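Local atomic coordinates of SusD homolog (Bacteroides thetaiotaomicron, PDB entry 4MRU), a protein that probably binds glycans, perhaps mucin O-glycans, at the cell surface as a SusD-like lipoprotein of a gut bacterium. Residues I28-P37 and L113-V121; F45-Y54 and Y69-W78. All blocks are in the same frame, centred on the assembly; numbering follows the deposited sequence.

Contact 1: residues I28-P37 and L113-V121; sequences IRGLQGLVIP and LRVTIMQRV
Val35 and Ile117 meet where the two backbones come nearest, their CA atoms 4.7 Å apart, and the side chains here pack through apolar groups, though backbone carbonyls also line the contact. Val35 straddles the methyl of Thr116: its CG1 lies 3.7 Å from Thr116 CG2, while CG2 touches both that methyl and Ile117 CG1. Ile117 holds CG1 anti to its carbonyl carbon (chi1 -69°) and is extended beyond it, which sends CD1 into the turn after helix 24-32. There CD1 rests against Leu34 CB and the Leu31 side chain, the latter crossed at about a right angle, and comes within 3.6 Å of Leu31 O. One turn earlier, Leu113 spreads its two methyls, CD1 against Leu31 CB at 4.0 Å and CD2 against Gln32 CG; the Gln32 amide itself turns to Asp185 and Asp186.

The polar part gathers round Arg120, whose chain bends at chi3 (49°). Its guanidinium lays one face over Val35 O, 2.9 Å from NE, too steep an approach for a hydrogen bond. NE instead gives its hydrogen to a water in the guanidinium plane, and that water donates to Leu34 O at 2.8 Å. Ile36 CD1 and Pro37 CD pack obliquely against the group, and NH2 forms a salt bridge with Glu47.

The axes of the pieces 28-32 and 113-121 run at 23° to each other, 10.4 Å apart at their closest. With helices 81-100, 152-173 and 192-209 packed around them, helices 24-32 and 104-125 belong to a buried helical core consistent with the TPR-like fold of SusD proteins.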
loop_
_atom_site.group_PDB
_atom_site.type_symbol
_atom_site.label_atom_id
_atom_site.label_comp_id
_atom_site.label_asym_id
_atom_site.label_seq_id
_atom_site.Cartn_x
_atom_site.Cartn_y
_atom_site.Cartn_z
ATOM N N ILE A 28 21.356 5.456 -4.105
ATOM C CA ILE A 28 20.288 5.779 -3.185
ATOM C C ILE A 28 19.000 6.152 -3.952
ATOM O O ILE A 28 17.928 5.669 -3.614
ATOM C CB ILE A 28 20.732 6.921 -2.234
ATOM C CG1 ILE A 28 21.819 6.389 -1.276
ATOM C CG2 ILE A 28 19.548 7.473 -1.486
ATOM C CD1 ILE A 28 22.361 7.433 -0.328
ATOM N N ARG A 29 19.103 6.983 -4.997
ATOM C CA ARG A 29 17.899 7.304 -5.799
ATOM C C ARG A 29 17.311 6.047 -6.476
ATOM O O ARG A 29 16.109 5.939 -6.625
ATOM C CB ARG A 29 18.192 8.354 -6.830
ATOM C CG ARG A 29 18.420 9.749 -6.256
ATOM C CD ARG A 29 18.881 10.727 -7.355
ATOM N NE ARG A 29 18.943 12.043 -6.754
ATOM C CZ ARG A 29 20.035 12.627 -6.273
ATOM N NH1 ARG A 29 21.254 12.108 -6.474
ATOM N NH2 ARG A 29 19.901 13.777 -5.632
ATOM N N GLY A 30 18.180 5.135 -6.904
ATOM C CA GLY A 30 17.765 3.887 -7.478
ATOM C C GLY A 30 16.919 3.086 -6.481
ATOM O O GLY A 30 15.870 2.580 -6.825
ATOM N N LEU A 31 17.412 2.970 -5.250
ATOM C CA LEU A 31 16.665 2.342 -4.187
ATOM C C LEU A 31 15.358 3.067 -3.860
ATOM O O LEU A 31 14.304 2.434 -3.660
ATOM C CB LEU A 31 17.556 2.237 -2.932
ATOM C CG LEU A 31 18.708 1.236 -2.981
ATOM C CD1 LEU A 31 19.655 1.467 -1.799
ATOM C CD2 LEU A 31 18.191 -0.202 -2.997
ATOM N N GLN A 32 15.394 4.401 -3.774
ATOM C CA GLN A 32 14.170 5.162 -3.498
ATOM C C GLN A 32 13.111 4.931 -4.576
ATOM O O GLN A 32 11.907 4.912 -4.293
ATOM C CB GLN A 32 14.484 6.661 -3.354
ATOM C CG GLN A 32 15.360 6.936 -2.150
ATOM C CD GLN A 32 15.746 8.400 -1.929
ATOM O OE1 GLN A 32 15.849 9.211 -2.854
ATOM N NE2 GLN A 32 16.004 8.718 -0.692
ATOM N N GLY A 33 13.567 4.689 -5.806
ATOM C CA GLY A 33 12.688 4.363 -6.915
ATOM C C GLY A 33 12.192 2.949 -6.998
ATOM O O GLY A 33 11.524 2.588 -7.957
ATOM N N LEU A 34 12.520 2.137 -6.005
ATOM C CA LEU A 34 12.000 0.745 -5.934
ATOM C C LEU A 34 11.005 0.549 -4.808
ATOM O O LEU A 34 10.551 -0.585 -4.530
ATOM C CB LEU A 34 13.179 -0.182 -5.758
ATOM C CG LEU A 34 13.998 -0.396 -7.036
ATOM C CD1 LEU A 34 15.355 -1.010 -6.719
ATOM C CD2 LEU A 34 13.238 -1.266 -8.025
ATOM N N VAL A 35 10.694 1.621 -4.110
ATOM C CA VAL A 35 9.675 1.624 -3.062
ATOM C C VAL A 35 8.336 1.706 -3.778
ATOM O O VAL A 35 7.683 0.675 -3.995
ATOM C CB VAL A 35 9.906 2.751 -2.021
ATOM C CG1 VAL A 35 8.752 2.828 -1.036
ATOM C CG2 VAL A 35 11.208 2.516 -1.284
ATOM N N ILE A 36 7.947 2.899 -4.236
ATOM C CA ILE A 36 6.839 2.961 -5.159
ATOM C C ILE A 36 7.563 3.043 -6.478
ATOM O O ILE A 36 8.350 3.984 -6.693
ATOM C CB ILE A 36 5.925 4.173 -4.965
ATOM C CG1 ILE A 36 5.382 4.272 -3.531
ATOM C CG2 ILE A 36 4.767 4.102 -5.951
ATOM C CD1 ILE A 36 4.298 3.307 -3.174
ATOM N N PRO A 37 7.426 2.014 -7.323
ATOM C CA PRO A 37 8.317 1.976 -8.504
ATOM C C PRO A 37 8.235 3.222 -9.410
ATOM O O PRO A 37 7.168 3.637 -9.878
ATOM C CB PRO A 37 7.869 0.739 -9.254
ATOM C CG PRO A 37 6.666 0.246 -8.552
ATOM C CD PRO A 37 6.547 0.834 -7.233
ATOM N N LEU A 113 16.139 1.538 3.487
ATOM C CA LEU A 113 15.484 1.500 2.204
ATOM C C LEU A 113 15.211 0.060 1.795
ATOM O O LEU A 113 14.146 -0.231 1.255
ATOM C CB LEU A 113 16.315 2.198 1.157
ATOM C CG LEU A 113 16.338 3.708 1.335
ATOM C CD1 LEU A 113 17.420 4.272 0.460
ATOM C CD2 LEU A 113 14.985 4.357 1.019
ATOM N N ARG A 114 16.129 -0.853 2.083
ATOM C CA ARG A 114 15.876 -2.248 1.770
ATOM C C ARG A 114 14.645 -2.778 2.536
ATOM O O ARG A 114 13.804 -3.479 1.972
ATOM C CB ARG A 114 17.094 -3.079 2.053
ATOM C CG ARG A 114 16.813 -4.575 2.009
ATOM C CD ARG A 114 18.142 -5.293 1.975
ATOM N NE ARG A 114 18.011 -6.730 2.177
ATOM C CZ ARG A 114 18.150 -7.356 3.332
ATOM N NH1 ARG A 114 18.392 -6.706 4.479
ATOM N NH2 ARG A 114 18.051 -8.674 3.341
ATOM N N VAL A 115 14.547 -2.468 3.820
ATOM C CA VAL A 115 13.388 -2.863 4.562
ATOM C C VAL A 115 12.135 -2.256 3.918
ATOM O O VAL A 115 11.122 -2.920 3.756
ATOM C CB VAL A 115 13.471 -2.426 6.036
ATOM C CG1 VAL A 115 12.137 -2.613 6.718
ATOM C CG2 VAL A 115 14.573 -3.193 6.768
ATOM N N THR A 116 12.178 -0.973 3.599
ATOM C CA THR A 116 11.006 -0.308 3.054
ATOM C C THR A 116 10.533 -0.977 1.737
ATOM O O THR A 116 9.356 -1.175 1.530
ATOM C CB THR A 116 11.313 1.195 2.844
ATOM O OG1 THR A 116 11.747 1.769 4.082
ATOM C CG2 THR A 116 10.101 1.947 2.310
ATOM N N ILE A 117 11.464 -1.298 0.845
ATOM C CA ILE A 117 11.150 -1.959 -0.415
ATOM C C ILE A 117 10.528 -3.328 -0.160
ATOM O O ILE A 117 9.496 -3.694 -0.718
ATOM C CB ILE A 117 12.431 -2.173 -1.251
ATOM C CG1 ILE A 117 12.956 -0.846 -1.736
ATOM C CG2 ILE A 117 12.148 -3.075 -2.448
ATOM C CD1 ILE A 117 14.415 -0.862 -2.175
HETATM N N MSE A 118 11.190 -4.087 0.706
HETATM C CA MSE A 118 10.852 -5.485 0.846
HETATM C C MSE A 118 9.693 -5.753 1.798
HETATM O O MSE A 118 9.101 -6.843 1.751
HETATM C CB MSE A 118 12.073 -6.237 1.347
HETATM C CG MSE A 118 13.212 -6.244 0.326
HETATM SE SE MSE A 118 12.646 -7.114 -1.371
HETATM C CE MSE A 118 14.085 -6.468 -2.567
ATOM N N GLN A 119 9.355 -4.808 2.670
ATOM C CA GLN A 119 8.127 -4.949 3.471
ATOM C C GLN A 119 6.921 -5.170 2.541
ATOM O O GLN A 119 6.039 -6.013 2.797
ATOM C CB GLN A 119 7.916 -3.736 4.397
ATOM C CG GLN A 119 6.572 -3.676 5.146
ATOM C CD GLN A 119 5.622 -2.716 4.466
ATOM O OE1 GLN A 119 5.783 -1.503 4.562
ATOM N NE2 GLN A 119 4.649 -3.245 3.739
ATOM N N ARG A 120 6.901 -4.457 1.433
ATOM C CA ARG A 120 5.818 -4.555 0.473
ATOM C C ARG A 120 5.844 -5.939 -0.187
ATOM O O ARG A 120 4.807 -6.584 -0.367
ATOM C CB ARG A 120 5.916 -3.472 -0.581
ATOM C CG ARG A 120 5.524 -2.074 -0.117
ATOM C CD ARG A 120 6.243 -0.994 -0.873
ATOM N NE ARG A 120 6.178 -1.189 -2.334
ATOM C CZ ARG A 120 5.153 -0.805 -3.090
ATOM N NH1 ARG A 120 4.064 -0.255 -2.543
ATOM N NH2 ARG A 120 5.183 -1.036 -4.371
ATOM N N VAL A 121 7.026 -6.395 -0.558
ATOM C CA VAL A 121 7.140 -7.660 -1.268
ATOM C C VAL A 121 6.725 -8.849 -0.404
ATOM O O VAL A 121 5.994 -9.709 -0.857
ATOM C CB VAL A 121 8.577 -7.863 -1.806
ATOM C CG1 VAL A 121 8.717 -9.170 -2.549
ATOM C CG2 VAL A 121 8.941 -6.687 -2.730
HETATM O O HOH W 1 8.589 -2.222 -3.309
#

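Contact 2: residues F45-Y54 and Y69-W78; sequences FMEAMCGGSY and YSTYNPKTDW. With EDO (1,2-ethanediol), chain G.
Tyr69 and Met49 both carry CG anti to the carbonyl carbon (chi1 -80° and -71°), which brings the tyrosine ring against the helix and lets the extended selenomethionine cross it at about a right angle. Met49 CB and SE both touch Tyr69 CD1, and SE also lies 3.7 Å from Trp78 CE3: an oblique Met-aromatic contact with each ring. Its methyl CE sits over the face of the Trp78 six-membered ring, 4.2 Å from the centroid, as a CH-pi contact. Phe45 CE1 approaches the same indole face, 3.6 Å from Trp78 CG, with the two ring planes inclined at 55°.

Tyr69 is sandwiched: Cys50 N and Phe45 O lie over one face toward the rim, Pro74 CB over the centre of the other. Its hydroxyl donates to Trp78 O at 2.6 Å, linking the start and the end of the 69-78 segment. The loop, which leads from strand 58-60 to helix 81-100, turns at Tyr69-Tyr72 in a type I beta turn and lies along helix 40-54, where a wider pi-type turn spans 45-51. Tyr69 O accepts from Tyr72 N and, on the opposite face of its carbonyl plane, from Tyr54 OH at 2.7 Å. With an alanine at Tyr69, Trp78 O would probably lose its hydroxyl donor, and a gap is likely to open between Met49, Cys50 and Pro74.

Ser53 OG donates to Met49 O on a lone pair, and Ser70 CB packs 3.4 Å from Ser53 OG; Ser70 OG turns to Glu60. Tyr54 CE1 meets the edge of the Tyr72 ring, whose hydroxyl contacts a 1,2-ethanediol probably from the crystallisation liquor.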
loop_
_atom_site.group_PDB
_atom_site.type_symbol
_atom_site.label_atom_id
_atom_site.label_comp_id
_atom_site.label_asym_id
_atom_site.label_seq_id
_atom_site.Cartn_x
_atom_site.Cartn_y
_atom_site.Cartn_z
ATOM N N PHE A 45 2.432 -3.108 -13.449
ATOM C CA PHE A 45 2.099 -4.403 -12.867
ATOM C C PHE A 45 1.865 -4.295 -11.369
ATOM O O PHE A 45 0.840 -4.742 -10.864
ATOM C CB PHE A 45 3.200 -5.413 -13.118
ATOM C CG PHE A 45 3.436 -5.711 -14.580
ATOM C CD1 PHE A 45 2.467 -6.376 -15.317
ATOM C CD2 PHE A 45 4.584 -5.325 -15.193
ATOM C CE1 PHE A 45 2.653 -6.622 -16.655
ATOM C CE2 PHE A 45 4.807 -5.598 -16.542
ATOM C CZ PHE A 45 3.840 -6.255 -17.263
HETATM N N MSE A 46 2.830 -3.741 -10.653
HETATM C CA MSE A 46 2.805 -3.802 -9.174
HETATM C C MSE A 46 1.787 -2.852 -8.597
HETATM O O MSE A 46 1.033 -3.203 -7.695
HETATM C CB MSE A 46 4.204 -3.493 -8.657
HETATM C CG MSE A 46 4.329 -3.690 -7.167
HETATM SE SE MSE A 46 6.260 -3.467 -6.789
HETATM C CE MSE A 46 6.173 -4.465 -5.037
ATOM N N GLU A 47 1.711 -1.646 -9.145
ATOM C CA GLU A 47 0.840 -0.621 -8.600
ATOM C C GLU A 47 -0.504 -0.460 -9.305
ATOM O O GLU A 47 -1.535 -0.330 -8.649
ATOM C CB GLU A 47 1.564 0.717 -8.666
ATOM C CG GLU A 47 2.787 0.761 -7.801
ATOM C CD GLU A 47 2.446 0.787 -6.334
ATOM O OE1 GLU A 47 1.488 1.510 -5.917
ATOM O OE2 GLU A 47 3.165 0.124 -5.580
ATOM N N ALA A 48 -0.501 -0.382 -10.629
ATOM C CA ALA A 48 -1.725 -0.067 -11.353
ATOM C C ALA A 48 -2.655 -1.297 -11.416
ATOM O O ALA A 48 -3.800 -1.259 -10.987
ATOM C CB ALA A 48 -1.399 0.458 -12.755
HETATM N N MSE A 49 -2.097 -2.393 -11.867
HETATM C CA MSE A 49 -2.851 -3.662 -11.972
HETATM C C MSE A 49 -3.035 -4.320 -10.621
HETATM O O MSE A 49 -4.165 -4.647 -10.236
HETATM C CB MSE A 49 -2.106 -4.568 -12.908
HETATM C CG MSE A 49 -2.157 -4.138 -14.348
HETATM SE SE MSE A 49 -1.186 -5.563 -15.293
HETATM C CE MSE A 49 -0.754 -4.661 -16.999
ATOM N N CYS A 50 -1.949 -4.604 -9.911
ATOM C CA CYS A 50 -2.071 -5.382 -8.645
ATOM C C CYS A 50 -2.666 -4.565 -7.447
ATOM O O CYS A 50 -3.821 -4.790 -7.048
ATOM C CB CYS A 50 -0.719 -6.000 -8.307
ATOM S SG CYS A 50 -0.725 -6.996 -6.776
ATOM N N GLY A 51 -1.914 -3.576 -6.924
ATOM C CA GLY A 51 -2.403 -2.738 -5.854
ATOM C C GLY A 51 -3.717 -2.072 -6.238
ATOM O O GLY A 51 -4.657 -2.014 -5.455
ATOM N N GLY A 52 -3.774 -1.566 -7.464
ATOM C CA GLY A 52 -4.944 -0.842 -7.931
ATOM C C GLY A 52 -6.211 -1.661 -7.914
ATOM O O GLY A 52 -7.250 -1.210 -7.397
ATOM N N SER A 53 -6.156 -2.859 -8.467
ATOM C CA SER A 53 -7.332 -3.704 -8.511
ATOM C C SER A 53 -7.721 -4.220 -7.115
ATOM O O SER A 53 -8.898 -4.282 -6.772
ATOM C CB SER A 53 -7.132 -4.918 -9.462
ATOM O OG SER A 53 -6.880 -4.484 -10.780
ATOM N N TYR A 54 -6.750 -4.611 -6.314
ATOM C CA TYR A 54 -7.095 -5.292 -5.077
ATOM C C TYR A 54 -7.432 -4.306 -3.937
ATOM O O TYR A 54 -7.933 -4.718 -2.911
ATOM C CB TYR A 54 -5.969 -6.239 -4.708
ATOM C CG TYR A 54 -5.651 -7.271 -5.808
ATOM C CD1 TYR A 54 -6.632 -7.672 -6.723
ATOM C CD2 TYR A 54 -4.418 -7.890 -5.881
ATOM C CE1 TYR A 54 -6.361 -8.611 -7.707
ATOM C CE2 TYR A 54 -4.139 -8.850 -6.853
ATOM C CZ TYR A 54 -5.113 -9.208 -7.763
ATOM O OH TYR A 54 -4.870 -10.128 -8.734
ATOM N N TYR A 69 -4.990 -9.186 -13.555
ATOM C CA TYR A 69 -4.939 -9.171 -12.114
ATOM C C TYR A 69 -6.359 -8.994 -11.565
ATOM O O TYR A 69 -6.750 -9.730 -10.623
ATOM C CB TYR A 69 -4.029 -8.062 -11.574
ATOM C CG TYR A 69 -2.526 -8.368 -11.604
ATOM C CD1 TYR A 69 -1.777 -8.235 -12.765
ATOM C CD2 TYR A 69 -1.877 -8.799 -10.462
ATOM C CE1 TYR A 69 -0.400 -8.495 -12.772
ATOM C CE2 TYR A 69 -0.516 -9.086 -10.463
ATOM C CZ TYR A 69 0.215 -8.938 -11.606
ATOM O OH TYR A 69 1.552 -9.194 -11.551
ATOM N N SER A 70 -7.155 -8.089 -12.152
ATOM C CA SER A 70 -8.491 -7.750 -11.565
ATOM C C SER A 70 -9.489 -8.924 -11.579
ATOM O O SER A 70 -10.407 -8.976 -10.741
ATOM C CB SER A 70 -9.108 -6.559 -12.252
ATOM O OG SER A 70 -9.306 -6.836 -13.607
ATOM N N THR A 71 -9.286 -9.863 -12.496
ATOM C CA THR A 71 -10.140 -11.078 -12.582
ATOM C C THR A 71 -9.465 -12.329 -11.988
ATOM O O THR A 71 -9.957 -13.459 -12.147
ATOM C CB THR A 71 -10.620 -11.329 -14.027
ATOM O OG1 THR A 71 -9.513 -11.378 -14.934
ATOM C CG2 THR A 71 -11.609 -10.237 -14.418
ATOM N N TYR A 72 -8.365 -12.101 -11.297
ATOM C CA TYR A 72 -7.630 -13.098 -10.499
ATOM C C TYR A 72 -6.867 -14.116 -11.350
ATOM O O TYR A 72 -6.473 -15.166 -10.841
ATOM C CB TYR A 72 -8.563 -13.823 -9.493
ATOM C CG TYR A 72 -9.349 -12.937 -8.537
ATOM C CD1 TYR A 72 -8.962 -11.652 -8.232
ATOM C CD2 TYR A 72 -10.500 -13.417 -7.917
ATOM C CE1 TYR A 72 -9.651 -10.901 -7.291
ATOM C CE2 TYR A 72 -11.236 -12.644 -7.027
ATOM C CZ TYR A 72 -10.812 -11.365 -6.728
ATOM O OH TYR A 72 -11.523 -10.612 -5.825
ATOM N N ASN A 73 -6.641 -13.790 -12.630
ATOM C CA ASN A 73 -5.944 -14.711 -13.523
ATOM C C ASN A 73 -4.901 -13.960 -14.325
ATOM O O ASN A 73 -4.840 -14.085 -15.535
ATOM C CB ASN A 73 -6.922 -15.482 -14.422
ATOM C CG ASN A 73 -7.576 -14.617 -15.462
ATOM O OD1 ASN A 73 -7.811 -13.422 -15.256
ATOM N ND2 ASN A 73 -7.862 -15.218 -16.600
ATOM N N PRO A 74 -4.033 -13.208 -13.636
ATOM C CA PRO A 74 -3.027 -12.487 -14.395
ATOM C C PRO A 74 -2.216 -13.429 -15.284
ATOM O O PRO A 74 -1.864 -14.528 -14.870
ATOM C CB PRO A 74 -2.137 -11.880 -13.316
ATOM C CG PRO A 74 -2.337 -12.706 -12.091
ATOM C CD PRO A 74 -3.762 -13.191 -12.194
ATOM N N LYS A 75 -1.954 -12.993 -16.502
ATOM C CA LYS A 75 -1.094 -13.725 -17.393
ATOM C C LYS A 75 0.213 -14.063 -16.677
ATOM O O LYS A 75 0.765 -13.228 -15.960
ATOM C CB LYS A 75 -0.816 -12.903 -18.609
ATOM C CG LYS A 75 -0.079 -13.637 -19.670
ATOM C CD LYS A 75 0.052 -12.762 -20.890
ATOM C CE LYS A 75 0.717 -13.585 -21.991
ATOM N NZ LYS A 75 1.074 -12.693 -23.104
ATOM N N THR A 76 0.676 -15.288 -16.864
ATOM C CA THR A 76 1.798 -15.841 -16.096
ATOM C C THR A 76 3.024 -14.916 -16.090
ATOM O O THR A 76 3.572 -14.656 -15.057
ATOM C CB THR A 76 2.227 -17.192 -16.667
ATOM O OG1 THR A 76 1.112 -18.053 -16.651
ATOM C CG2 THR A 76 3.344 -17.818 -15.833
ATOM N N ASP A 77 3.449 -14.434 -17.246
ATOM C CA ASP A 77 4.668 -13.615 -17.271
ATOM C C ASP A 77 4.416 -12.179 -16.740
ATOM O O ASP A 77 5.341 -11.455 -16.482
ATOM C CB ASP A 77 5.388 -13.671 -18.658
ATOM C CG ASP A 77 4.603 -13.076 -19.798
ATOM O OD1 ASP A 77 3.510 -12.539 -19.576
ATOM O OD2 ASP A 77 5.105 -13.160 -20.952
ATOM N N TRP A 78 3.166 -11.797 -16.514
ATOM C CA TRP A 78 2.868 -10.557 -15.826
ATOM C C TRP A 78 3.081 -10.667 -14.319
ATOM O O TRP A 78 3.039 -9.649 -13.588
ATOM C CB TRP A 78 1.436 -10.155 -16.098
ATOM C CG TRP A 78 1.153 -9.755 -17.487
ATOM C CD1 TRP A 78 1.940 -9.901 -18.564
ATOM C CD2 TRP A 78 -0.053 -9.134 -17.943
ATOM N NE1 TRP A 78 1.312 -9.413 -19.686
ATOM C CE2 TRP A 78 0.094 -8.904 -19.330
ATOM C CE3 TRP A 78 -1.229 -8.724 -17.308
ATOM C CZ2 TRP A 78 -0.905 -8.298 -20.107
ATOM C CZ3 TRP A 78 -2.235 -8.124 -18.091
ATOM C CH2 TRP A 78 -2.051 -7.902 -19.471
HETATM C C1 EDO G . -12.590 -7.460 -3.952
HETATM O O1 EDO G . -11.491 -6.715 -3.434
HETATM C C2 EDO G . -12.384 -7.726 -5.435
HETATM O O2 EDO G . -11.060 -8.251 -5.699
#

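How the contacts relate
The centres of the two contacts lie about 20 Å apart, and both are buried. Along the chain the order is 28-37, 45-54, 69-78, 113-121, so both segments of contact 2 fall between those of contact 1. Helices 24-32 and 40-54 are consecutive, and the short connection between them carries the chain from one contact to the other. The two meet directly: Arg120 NH2 of contact 1 forms a 2.6 Å salt bridge with Glu47 OE2 of contact 2, while Pro37 CD packs on Glu47 CG and Met46 SE against Arg120 NH2. Helix 81-100 touches both contacts, so the helical core around contact 1 is joined to the loop-covered helix 40-54 of contact 2.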